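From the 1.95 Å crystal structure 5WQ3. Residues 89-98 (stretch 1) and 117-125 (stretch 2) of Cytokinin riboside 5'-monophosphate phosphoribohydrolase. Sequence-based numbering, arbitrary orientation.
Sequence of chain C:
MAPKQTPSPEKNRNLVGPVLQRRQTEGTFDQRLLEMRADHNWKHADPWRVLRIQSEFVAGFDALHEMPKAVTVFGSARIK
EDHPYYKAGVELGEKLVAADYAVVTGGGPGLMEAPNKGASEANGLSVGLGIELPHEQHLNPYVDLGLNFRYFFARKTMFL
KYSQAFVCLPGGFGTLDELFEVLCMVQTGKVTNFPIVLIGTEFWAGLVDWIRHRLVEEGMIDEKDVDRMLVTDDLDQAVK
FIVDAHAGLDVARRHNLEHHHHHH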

# COMPACT_ATOMS: atom_id res chain seq x y z
N GLY C 89 -2.57 -60.88 -17.13
CA GLY C 89 -2.83 -60.24 -18.45
C GLY C 89 -1.61 -60.22 -19.36
O GLY C 89 -1.74 -60.44 -20.54
N VAL C 90 -0.42 -59.94 -18.81
CA VAL C 90 0.82 -59.90 -19.61
C VAL C 90 1.15 -61.29 -20.22
O VAL C 90 1.45 -61.41 -21.43
N GLU C 91 1.08 -62.32 -19.37
CA GLU C 91 1.31 -63.70 -19.72
C GLU C 91 0.28 -64.19 -20.75
O GLU C 91 0.63 -64.90 -21.68
N LEU C 92 -0.97 -63.79 -20.59
CA LEU C 92 -2.00 -64.09 -21.57
C LEU C 92 -1.65 -63.52 -22.95
O LEU C 92 -1.79 -64.20 -24.00
N GLY C 93 -1.18 -62.30 -22.97
CA GLY C 93 -0.85 -61.69 -24.27
C GLY C 93 0.29 -62.45 -24.90
O GLY C 93 0.29 -62.74 -26.11
N GLU C 94 1.29 -62.76 -24.09
CA GLU C 94 2.44 -63.55 -24.55
C GLU C 94 2.01 -64.92 -25.14
O GLU C 94 2.44 -65.29 -26.23
N LYS C 95 1.15 -65.65 -24.43
CA LYS C 95 0.71 -66.99 -24.85
C LYS C 95 -0.21 -66.94 -26.05
O LYS C 95 -0.21 -67.84 -26.87
N LEU C 96 -1.05 -65.90 -26.14
CA LEU C 96 -1.87 -65.75 -27.33
C LEU C 96 -0.99 -65.57 -28.57
O LEU C 96 -1.29 -66.09 -29.61
N VAL C 97 0.10 -64.83 -28.44
CA VAL C 97 0.95 -64.55 -29.61
C VAL C 97 1.74 -65.81 -29.99
O VAL C 97 1.95 -66.03 -31.14
N ALA C 98 2.08 -66.64 -29.01
CA ALA C 98 2.74 -67.95 -29.24
C ALA C 98 1.76 -68.89 -29.92
O ALA C 98 2.17 -69.84 -30.55
N LYS C 117 1.06 -55.26 -23.72
CA LYS C 117 2.45 -55.42 -23.31
C LYS C 117 2.94 -56.83 -23.62
O LYS C 117 3.91 -57.00 -24.33
N GLY C 118 2.27 -57.84 -23.04
CA GLY C 118 2.57 -59.24 -23.37
C GLY C 118 2.79 -59.51 -24.83
O GLY C 118 3.83 -60.05 -25.21
N ALA C 119 1.81 -59.15 -25.65
CA ALA C 119 1.86 -59.40 -27.08
C ALA C 119 2.97 -58.65 -27.81
O ALA C 119 3.62 -59.21 -28.70
N SER C 120 3.12 -57.38 -27.48
CA SER C 120 4.09 -56.54 -28.18
C SER C 120 5.50 -57.05 -27.87
O SER C 120 6.32 -57.23 -28.75
N GLU C 121 5.74 -57.29 -26.60
CA GLU C 121 7.06 -57.71 -26.17
C GLU C 121 7.40 -59.13 -26.61
O GLU C 121 8.56 -59.47 -26.58
N ALA C 122 6.41 -59.93 -27.05
CA ALA C 122 6.70 -61.21 -27.74
C ALA C 122 6.74 -61.07 -29.22
O ALA C 122 6.61 -62.04 -29.92
N ASN C 123 6.91 -59.86 -29.74
CA ASN C 123 6.94 -59.71 -31.21
C ASN C 123 5.71 -60.15 -31.92
O ASN C 123 5.82 -60.56 -33.08
N GLY C 124 4.54 -60.10 -31.25
CA GLY C 124 3.28 -60.36 -31.93
C GLY C 124 2.57 -59.06 -32.30
O GLY C 124 3.04 -57.97 -31.99
N LEU C 125 1.41 -59.17 -32.92
CA LEU C 125 0.63 -57.97 -33.28
C LEU C 125 -0.28 -57.56 -32.12
O LEU C 125 -1.20 -58.31 -31.74

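The most unusual feature of this contact is how near the two backbones come at a point where neither helix places a side chain between them. The CA atoms of Val90 and Gly118 are 4.2 Å apart, and the helix axes approach to 6.6 Å while their N-to-C directions diverge by 43° (signed crossing angle -43°). Gly118 CA sits 3.1 Å from Val90 O, with an angle of 138° at the hydrogen, which identifies a CA-H...O contact. That same carbonyl also accepts the helical hydrogen bond from Glu94 N (Glu94 N to Val90 O, 3.0 Å), so the contact is added to an intact helix rather than replacing one of its bonds.

The lack of room for a CB here can be tested by placing an ideal one. On Gly118 it would point toward stretch 1 and lie 1.9 Å from Val90 O and 2.9 Å from Glu94 N, both clashes. On Gly93 it would point toward stretch 2 and fall 3.0 Å from Ala119 N, again a clash. The absence of both side chains lets the main chains meet directly, with Gly93 C 3.7 Å from Ala119 N and 3.9 Å from Gly118 C.

Side chains take over on both sides of this glycine pair along stretch 1. Before it, Val90 (chi1 167°, t) directs its CA-to-CB bond sideways, and its CG2 reaches Lys117 CD at 4.0 Å. Lys117 is extended, with all four chi angles t, so the contact uses the aliphatic part of its chain; its NZ lies beyond CE, farther along the chain than the methylene that meets the valine.

After the glycine, Val97 is the principal side chain, with 78 Å² covered by stretch 2, the largest value for any residue here. Its CA-to-CB bond points toward the partner, and chi1 is 160° (t). Val97 CG2 packs on Ala119 CB at 3.6 Å and Val97 CG1 lies 4.0 Å from Ala122 CB and 3.8 Å from Ala122 O, while both methyls meet Gly124 CA, CG1 at 3.5 Å and CG2 at 3.7 Å. Stretch 2 has left its helix by this point, and the valine fills the space beside the turn. Gly124 is another position without room for a side chain, since an ideal CB would lie 2.2 Å from Val97 CG2. Gly124 N donates to Ala119 O at 2.9 Å, a bond that ties the turn back to the helix beside the same valine.

Glu94 (chi1 -169°, t; chi2 -91°, between wells) closes one margin: its CG lies 4.2 Å from Ala122 CB, while the end of the side chain leads away. Its carboxylate therefore contributes no polar partner to the contact. No hydrogen bond links the two stretches. Glu91, Lys95 and Ser120 point away, and Lys95 NZ and Ser120 OG are hydrogen-bonded elsewhere in the structure. The 359 Å² buried in total comes from close backbone packing, small apolar groups and the aliphatic parts of Lys117 and Glu94.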

# COMPACT_ATOMS: atom_id res chain seq x y z
CB VAL C 90 2.01 -59.34 -18.81
CG1 VAL C 90 3.35 -59.59 -19.50
CG2 VAL C 90 1.81 -57.84 -18.55
CB GLU C 91 1.23 -64.60 -18.46
CG GLU C 91 2.44 -64.46 -17.53
CD GLU C 91 2.49 -65.53 -16.43
OE1 GLU C 91 1.42 -66.04 -15.99
OE2 GLU C 91 3.61 -65.88 -16.01
CB LEU C 92 -3.33 -63.54 -21.10
CG LEU C 92 -4.48 -63.79 -22.06
CD1 LEU C 92 -4.70 -65.26 -22.27
CD2 LEU C 92 -5.74 -63.12 -21.53
CB GLU C 94 3.44 -63.75 -23.41
CG GLU C 94 4.78 -64.32 -23.85
CD GLU C 94 4.84 -65.85 -23.81
OE1 GLU C 94 5.05 -66.48 -24.89
OE2 GLU C 94 4.69 -66.40 -22.69
CB LYS C 95 -0.05 -67.63 -23.70
CG LYS C 95 0.86 -67.97 -22.49
CD LYS C 95 0.06 -68.41 -21.29
CE LYS C 95 0.91 -68.65 -20.03
NZ LYS C 95 1.93 -69.68 -20.29
CB LEU C 96 -2.87 -64.57 -27.20
CG LEU C 96 -4.00 -64.88 -26.25
CD1 LEU C 96 -4.78 -63.62 -25.89
CD2 LEU C 96 -4.90 -65.93 -26.90
CB VAL C 97 1.95 -63.45 -29.32
CG1 VAL C 97 3.14 -63.47 -30.32
CG2 VAL C 97 1.22 -62.13 -29.38
CB ALA C 98 3.23 -68.52 -27.92
CB LYS C 117 2.59 -55.13 -21.82
CG LYS C 117 4.01 -55.29 -21.34
CD LYS C 117 4.18 -54.86 -19.89
CE LYS C 117 5.66 -54.71 -19.55
NZ LYS C 117 5.75 -54.25 -18.14
CB ALA C 119 0.56 -59.02 -27.70
CB SER C 120 3.96 -55.08 -27.74
OG SER C 120 4.57 -54.25 -28.73
CB GLU C 121 7.25 -57.50 -24.67
CG GLU C 121 7.33 -56.01 -24.31
CD GLU C 121 7.67 -55.74 -22.85
OE1 GLU C 121 7.55 -56.69 -22.03
OE2 GLU C 121 8.01 -54.56 -22.51
CB ALA C 122 5.67 -62.26 -27.41
CB ASN C 123 8.08 -60.52 -31.84
CG ASN C 123 9.41 -60.24 -31.21
OD1 ASN C 123 10.05 -61.12 -30.57
ND2 ASN C 123 9.82 -59.00 -31.35
CB LEU C 125 -0.25 -58.25 -34.49
CG LEU C 125 -1.07 -57.06 -35.01
CD1 LEU C 125 -0.23 -55.84 -35.32
CD2 LEU C 125 -1.79 -57.52 -36.26